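Long-range contacts in putative NAD(P)H nitroreductase MhqN (Bacillus subtilis, PDB 3BEM), which is a homodimeric, FMN-dependent putative nitroreductase that may use NAD(P)H and may contribute to the degradation of aromatic compounds: residues L93-A98 against D184-V189; I105-K110 against Q118-M123. The protein carries 3 engineered substitutions. One frame throughout, in Å; residues are numbered along the deposited sequence.

Contact 1: L93-A98 against D184-V189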
loop_
_atom_site.group_PDB
_atom_site.type_symbol
_atom_site.label_atom_id
_atom_site.label_comp_id
_atom_site.label_asym_id
_atom_site.label_seq_id
_atom_site.Cartn_x
_atom_site.Cartn_y
_atom_site.Cartn_z
ATOM N N LEU B 93 6.638 -5.356 -8.782
ATOM C CA LEU B 93 7.365 -6.487 -8.262
ATOM C C LEU B 93 7.848 -6.200 -6.845
ATOM O O LEU B 93 8.191 -5.074 -6.513
ATOM C CB LEU B 93 8.612 -6.781 -9.121
ATOM C CG LEU B 93 8.363 -6.983 -10.608
ATOM C CD1 LEU B 93 9.670 -7.315 -11.368
ATOM C CD2 LEU B 93 7.229 -8.070 -10.823
ATOM N N GLY B 94 7.882 -7.249 -6.030
ATOM C CA GLY B 94 8.506 -7.195 -4.738
ATOM C C GLY B 94 9.634 -8.203 -4.636
ATOM O O GLY B 94 9.448 -9.393 -4.877
ATOM N N ASP B 95 10.820 -7.729 -4.291
ATOM C CA ASP B 95 11.969 -8.629 -4.115
ATOM C C ASP B 95 11.870 -9.435 -2.822
ATOM O O ASP B 95 11.998 -8.895 -1.731
ATOM C CB ASP B 95 13.212 -7.789 -4.106
ATOM C CG ASP B 95 14.478 -8.570 -4.184
ATOM O OD1 ASP B 95 14.460 -9.807 -4.226
ATOM O OD2 ASP B 95 15.540 -7.889 -4.250
ATOM N N LYS B 96 11.697 -10.757 -2.967
ATOM C CA LYS B 96 11.678 -11.678 -1.841
ATOM C C LYS B 96 13.048 -11.820 -1.168
ATOM O O LYS B 96 13.139 -12.286 -0.029
ATOM C CB LYS B 96 11.162 -13.041 -2.302
ATOM C CG LYS B 96 9.696 -13.035 -2.689
ATOM C CD LYS B 96 9.198 -14.385 -3.212
ATOM C CE LYS B 96 9.761 -14.758 -4.534
ATOM N NZ LYS B 96 9.125 -16.017 -5.078
ATOM N N GLN B 97 14.098 -11.388 -1.834
ATOM C CA GLN B 97 15.474 -11.378 -1.262
ATOM C C GLN B 97 15.991 -9.954 -1.012
ATOM O O GLN B 97 17.202 -9.707 -1.012
ATOM C CB GLN B 97 16.434 -12.139 -2.206
ATOM C CG GLN B 97 16.011 -13.561 -2.460
ATOM C CD GLN B 97 15.857 -14.368 -1.167
ATOM O OE1 GLN B 97 14.861 -15.053 -0.968
ATOM N NE2 GLN B 97 16.836 -14.263 -0.283
ATOM N N ALA B 98 15.051 -9.004 -0.802
ATOM C CA ALA B 98 15.417 -7.572 -0.604
ATOM C C ALA B 98 16.466 -7.393 0.488
ATOM O O ALA B 98 17.339 -6.548 0.391
ATOM C CB ALA B 98 14.169 -6.726 -0.256
ATOM N N ASP B 184 12.965 -15.334 -10.561
ATOM C CA ASP B 184 12.217 -16.027 -9.512
ATOM C C ASP B 184 12.144 -15.289 -8.193
ATOM O O ASP B 184 11.180 -15.483 -7.436
ATOM C CB ASP B 184 12.779 -17.430 -9.209
ATOM C CG ASP B 184 12.086 -18.107 -7.975
ATOM O OD1 ASP B 184 10.864 -18.429 -8.041
ATOM O OD2 ASP B 184 12.765 -18.309 -6.924
ATOM N N GLN B 185 13.147 -14.475 -7.905
ATOM C CA GLN B 185 13.185 -13.817 -6.616
ATOM C C GLN B 185 12.123 -12.717 -6.478
ATOM O O GLN B 185 11.916 -12.247 -5.402
ATOM C CB GLN B 185 14.551 -13.216 -6.318
ATOM C CG GLN B 185 14.885 -12.016 -7.109
ATOM C CD GLN B 185 16.330 -11.639 -6.937
ATOM O OE1 GLN B 185 17.174 -12.087 -7.708
ATOM N NE2 GLN B 185 16.631 -10.826 -5.917
ATOM N N PHE B 186 11.492 -12.324 -7.571
ATOM C CA PHE B 186 10.477 -11.286 -7.554
ATOM C C PHE B 186 9.096 -11.870 -7.530
ATOM O O PHE B 186 8.780 -12.723 -8.354
ATOM C CB PHE B 186 10.631 -10.378 -8.761
ATOM C CG PHE B 186 11.920 -9.635 -8.768
ATOM C CD1 PHE B 186 12.103 -8.535 -7.967
ATOM C CD2 PHE B 186 12.950 -10.063 -9.570
ATOM C CE1 PHE B 186 13.339 -7.870 -7.943
ATOM C CE2 PHE B 186 14.170 -9.415 -9.575
ATOM C CZ PHE B 186 14.370 -8.322 -8.769
ATOM N N GLU B 187 8.302 -11.431 -6.566
ATOM C CA GLU B 187 6.881 -11.641 -6.579
ATOM C C GLU B 187 6.198 -10.620 -7.480
ATOM O O GLU B 187 6.525 -9.438 -7.385
ATOM C CB GLU B 187 6.387 -11.548 -5.147
ATOM C CG GLU B 187 4.933 -11.765 -4.940
ATOM C CD GLU B 187 4.513 -13.205 -4.952
ATOM O OE1 GLU B 187 5.379 -14.115 -4.779
ATOM O OE2 GLU B 187 3.284 -13.406 -5.196
ATOM N N VAL B 188 5.282 -11.057 -8.357
ATOM C CA VAL B 188 4.475 -10.136 -9.130
ATOM C C VAL B 188 3.274 -9.725 -8.248
ATOM O O VAL B 188 2.290 -10.458 -8.108
ATOM C CB VAL B 188 4.007 -10.681 -10.484
ATOM C CG1 VAL B 188 3.317 -9.572 -11.279
ATOM C CG2 VAL B 188 5.158 -11.242 -11.304
ATOM N N VAL B 189 3.420 -8.598 -7.571
ATOM C CA VAL B 189 2.499 -8.190 -6.511
ATOM C C VAL B 189 1.187 -7.608 -7.068
ATOM O O VAL B 189 0.132 -7.889 -6.553
ATOM C CB VAL B 189 3.185 -7.236 -5.547
ATOM C CG1 VAL B 189 2.176 -6.614 -4.488
ATOM C CG2 VAL B 189 4.468 -7.926 -4.909
HETATM O O HOH W 1 6.606 -16.049 -5.803
#
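Two inner strands of the four-stranded antiparallel sheet, 88-95 and 186-195, meet here at the end of the first and the start of the second. G94 and E187 form the hydrogen-bonded pair. G94 N donates to E187 O and E187 N to G94 O, both at 2.9 Å and in the carbonyl planes. L93-V188 and D95-F186 flank it as non-hydrogen-bonded pairs, with their side chains on one face. There L93 CD2 lies alongside V188 CG2 at 3.8 Å, and D95 CB approaches CE1 of the F186 ring at 3.8 Å. In this nitroreductase-family sheet, strand 59-64 lies on the other side of 88-95, and its V62 also touches L93.

At the end of the strand, D95 opens a type I turn. With its CG anti to the backbone N (chi1 -169°), D95 OD1 takes the backbone N of Q97, making an Asx turn. The same oxygen accepts Q185 NE2 at 2.9 Å in an almost straight bond (177°). The two donors come from opposite sides of the carboxylate plane, Q97 N farther out. An alanine at D95 has no carboxylate, and would probably loosen both the Asx turn and the hold on the Q185 amide. K96 N donates to Q185 O nearly along the C=O axis. K96 NZ reaches D184 O weakly, and a water links it to E187 OE1. E187 OE2 forms a salt bridge with R140.

Contact 2: I105-K110 against Q118-M123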
loop_
_atom_site.group_PDB
_atom_site.type_symbol
_atom_site.label_atom_id
_atom_site.label_comp_id
_atom_site.label_asym_id
_atom_site.label_seq_id
_atom_site.Cartn_x
_atom_site.Cartn_y
_atom_site.Cartn_z
ATOM N N ILE B 105 22.846 -0.930 0.796
ATOM C CA ILE B 105 22.004 0.226 1.104
ATOM C C ILE B 105 22.549 1.069 2.267
ATOM O O ILE B 105 22.522 2.311 2.194
ATOM C CB ILE B 105 20.554 -0.214 1.344
ATOM C CG1 ILE B 105 19.992 -0.767 0.028
ATOM C CG2 ILE B 105 19.714 0.978 1.934
ATOM C CD1 ILE B 105 18.566 -1.330 0.118
ATOM N N TYR B 106 23.109 0.415 3.280
ATOM C CA TYR B 106 23.531 1.072 4.507
ATOM C C TYR B 106 24.989 1.583 4.429
ATOM O O TYR B 106 25.444 2.288 5.300
ATOM C CB TYR B 106 23.408 0.166 5.725
ATOM C CG TYR B 106 22.028 -0.387 5.982
ATOM C CD1 TYR B 106 20.890 0.235 5.445
ATOM C CD2 TYR B 106 21.847 -1.489 6.785
ATOM C CE1 TYR B 106 19.614 -0.299 5.657
ATOM C CE2 TYR B 106 20.625 -2.010 6.994
ATOM C CZ TYR B 106 19.494 -1.410 6.437
ATOM O OH TYR B 106 18.245 -1.968 6.696
ATOM N N GLU B 107 25.680 1.253 3.362
ATOM C CA GLU B 107 27.124 1.521 3.273
ATOM C C GLU B 107 27.461 3.007 3.331
ATOM O O GLU B 107 28.454 3.395 3.933
ATOM C CB GLU B 107 27.679 0.896 2.015
ATOM C CG GLU B 107 29.161 0.670 2.120
ATOM C CD GLU B 107 29.704 -0.338 1.120
ATOM O OE1 GLU B 107 28.960 -0.770 0.220
ATOM O OE2 GLU B 107 30.906 -0.690 1.252
ATOM N N GLY B 108 26.637 3.866 2.732
ATOM C CA GLY B 108 26.931 5.312 2.783
ATOM C C GLY B 108 26.981 5.887 4.199
ATOM O O GLY B 108 27.689 6.857 4.460
ATOM N N LEU B 109 26.207 5.302 5.107
ATOM C CA LEU B 109 26.262 5.649 6.545
ATOM C C LEU B 109 27.684 5.449 7.097
ATOM O O LEU B 109 28.143 6.246 7.877
ATOM C CB LEU B 109 25.289 4.820 7.358
ATOM C CG LEU B 109 23.819 5.118 6.981
ATOM C CD1 LEU B 109 22.965 4.073 7.625
ATOM C CD2 LEU B 109 23.447 6.500 7.430
ATOM N N LYS B 110 28.372 4.393 6.666
ATOM C CA LYS B 110 29.751 4.174 7.083
ATOM C C LYS B 110 30.702 5.152 6.398
ATOM O O LYS B 110 31.579 5.783 7.056
ATOM C CB LYS B 110 30.129 2.726 6.767
ATOM C CG LYS B 110 31.466 2.250 7.274
ATOM C CD LYS B 110 31.468 0.721 7.402
ATOM C CE LYS B 110 31.976 0.002 6.165
ATOM N NZ LYS B 110 33.492 0.011 6.090
ATOM N N GLN B 118 31.898 -1.344 13.074
ATOM C CA GLN B 118 31.146 -2.252 13.937
ATOM C C GLN B 118 29.636 -1.985 13.929
ATOM O O GLN B 118 28.836 -2.933 13.835
ATOM C CB GLN B 118 31.671 -2.201 15.395
ATOM N N GLU B 119 29.259 -0.711 14.050
ATOM C CA GLU B 119 27.855 -0.297 14.073
ATOM C C GLU B 119 27.180 -0.657 12.736
ATOM O O GLU B 119 26.040 -1.135 12.702
ATOM C CB GLU B 119 27.719 1.223 14.312
ATOM C CG GLU B 119 28.097 1.691 15.693
ATOM C CD GLU B 119 28.103 3.223 15.854
ATOM O OE1 GLU B 119 28.558 3.963 14.945
ATOM O OE2 GLU B 119 27.666 3.690 16.929
ATOM N N TYR B 120 27.872 -0.394 11.646
ATOM C CA TYR B 120 27.373 -0.730 10.312
ATOM C C TYR B 120 27.226 -2.237 10.195
ATOM O O TYR B 120 26.207 -2.729 9.761
ATOM C CB TYR B 120 28.302 -0.153 9.232
ATOM C CG TYR B 120 28.172 -0.798 7.873
ATOM C CD1 TYR B 120 27.195 -0.398 6.976
ATOM C CD2 TYR B 120 29.031 -1.825 7.491
ATOM C CE1 TYR B 120 27.098 -1.007 5.736
ATOM C CE2 TYR B 120 28.936 -2.418 6.248
ATOM C CZ TYR B 120 27.947 -2.012 5.382
ATOM O OH TYR B 120 27.847 -2.619 4.137
ATOM N N ASP B 121 28.232 -3.006 10.589
ATOM C CA ASP B 121 28.091 -4.463 10.533
ATOM C C ASP B 121 26.921 -4.964 11.361
ATOM O O ASP B 121 26.214 -5.893 10.939
ATOM C CB ASP B 121 29.375 -5.163 11.002
ATOM C CG ASP B 121 30.508 -5.022 10.006
ATOM O OD1 ASP B 121 30.267 -4.644 8.845
ATOM O OD2 ASP B 121 31.668 -5.297 10.384
ATOM N N HIS B 122 26.713 -4.343 12.528
ATOM C CA HIS B 122 25.631 -4.710 13.428
ATOM C C HIS B 122 24.270 -4.407 12.771
ATOM O O HIS B 122 23.325 -5.212 12.846
ATOM C CB HIS B 122 25.743 -3.929 14.742
ATOM C CG HIS B 122 24.632 -4.218 15.698
ATOM N ND1 HIS B 122 24.568 -5.391 16.422
ATOM C CD2 HIS B 122 23.527 -3.506 16.028
ATOM C CE1 HIS B 122 23.477 -5.384 17.164
ATOM N NE2 HIS B 122 22.816 -4.261 16.930
HETATM N N MSE B 123 24.187 -3.234 12.154
HETATM C CA MSE B 123 22.923 -2.817 11.522
HETATM C C MSE B 123 22.540 -3.752 10.371
HETATM O O MSE B 123 21.368 -4.136 10.237
HETATM C CB MSE B 123 23.012 -1.406 11.029
HETATM C CG MSE B 123 21.765 -0.937 10.342
HETATM SE SE MSE B 123 21.966 0.845 9.591
HETATM C CE MSE B 123 22.075 1.822 11.310
#
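Y120 carries much of this contact. Its ring enters beside the other helix, with CE1 3.5 Å from E107 CA. The edge of the ring faces the backbone carbon of Y106. CE1 also lies 3.9 Å from Y106 CB. K110 closes on the ring at CD2, where its CD comes to 3.5 Å. K110 is extended as far as CD and bent beyond it. CD and CE lie against the CD2 side of the ring, and the side chains cross at about a right angle. The lysine therefore touches through its aliphatic chain.

The second cluster is built on selenomethionine M123. Its SE sits over one face of the Y106 ring, 4.0 Å from the centroid, in a Met-aromatic contact. The selenium is offset toward the rim, and M123 CG packs on Y106 CD2 at 3.6 Å. L109 CD1 meets the same selenium at 3.9 Å, crossing the M123 side chain at about a right angle.

Y120 and M123 both hold CG anti to their backbone N (chi1 160° and 178°), which sends the two side chains across to helix 102-111. Further out, hydrogen bonds hold the tyrosine tips. Y120 OH bonds to A103 O on helix 102-111. Y106 OH bonds to F54 O, in the flavin pocket, and to T127 OG1 on helix 117-134. L115, in the connecting loop, touches both L109 and M123.

The axes of 105-110 and 118-123 approach to 9.6 Å, and their directions differ by 163°. Five residues, 112-116, join helices 102-111 and 117-134. The Y120 ring packs on the backbone of the facing helix as well as on side chains. The motif is an antiparallel helical hairpin, inserted between strand 88-95 and helix 136-161 of this nitroreductase-family chain.

How the contacts relate
Contact 1 joins two inner strands of the sheet, whereas contact 2 joins helices 102-111 and 117-134. Their centres are 24 Å apart. The nearest atoms are about 5 Å apart, and the contacts do not touch. Strand 88-95 leads through the turn of contact 1 into helix 102-111, the first helix of contact 2. The chain then runs through helices 117-134 and 136-161, strand 164-168 and helix 173-180 before 184-189 closes contact 1. Contact 2 thus lies between the segments of contact 1. Contact 1 lies nearer the chain centre than contact 2. The side chain of V189 is about 8 Å from a bound FMN, and that of Y106 about 7 Å from a bound FMN.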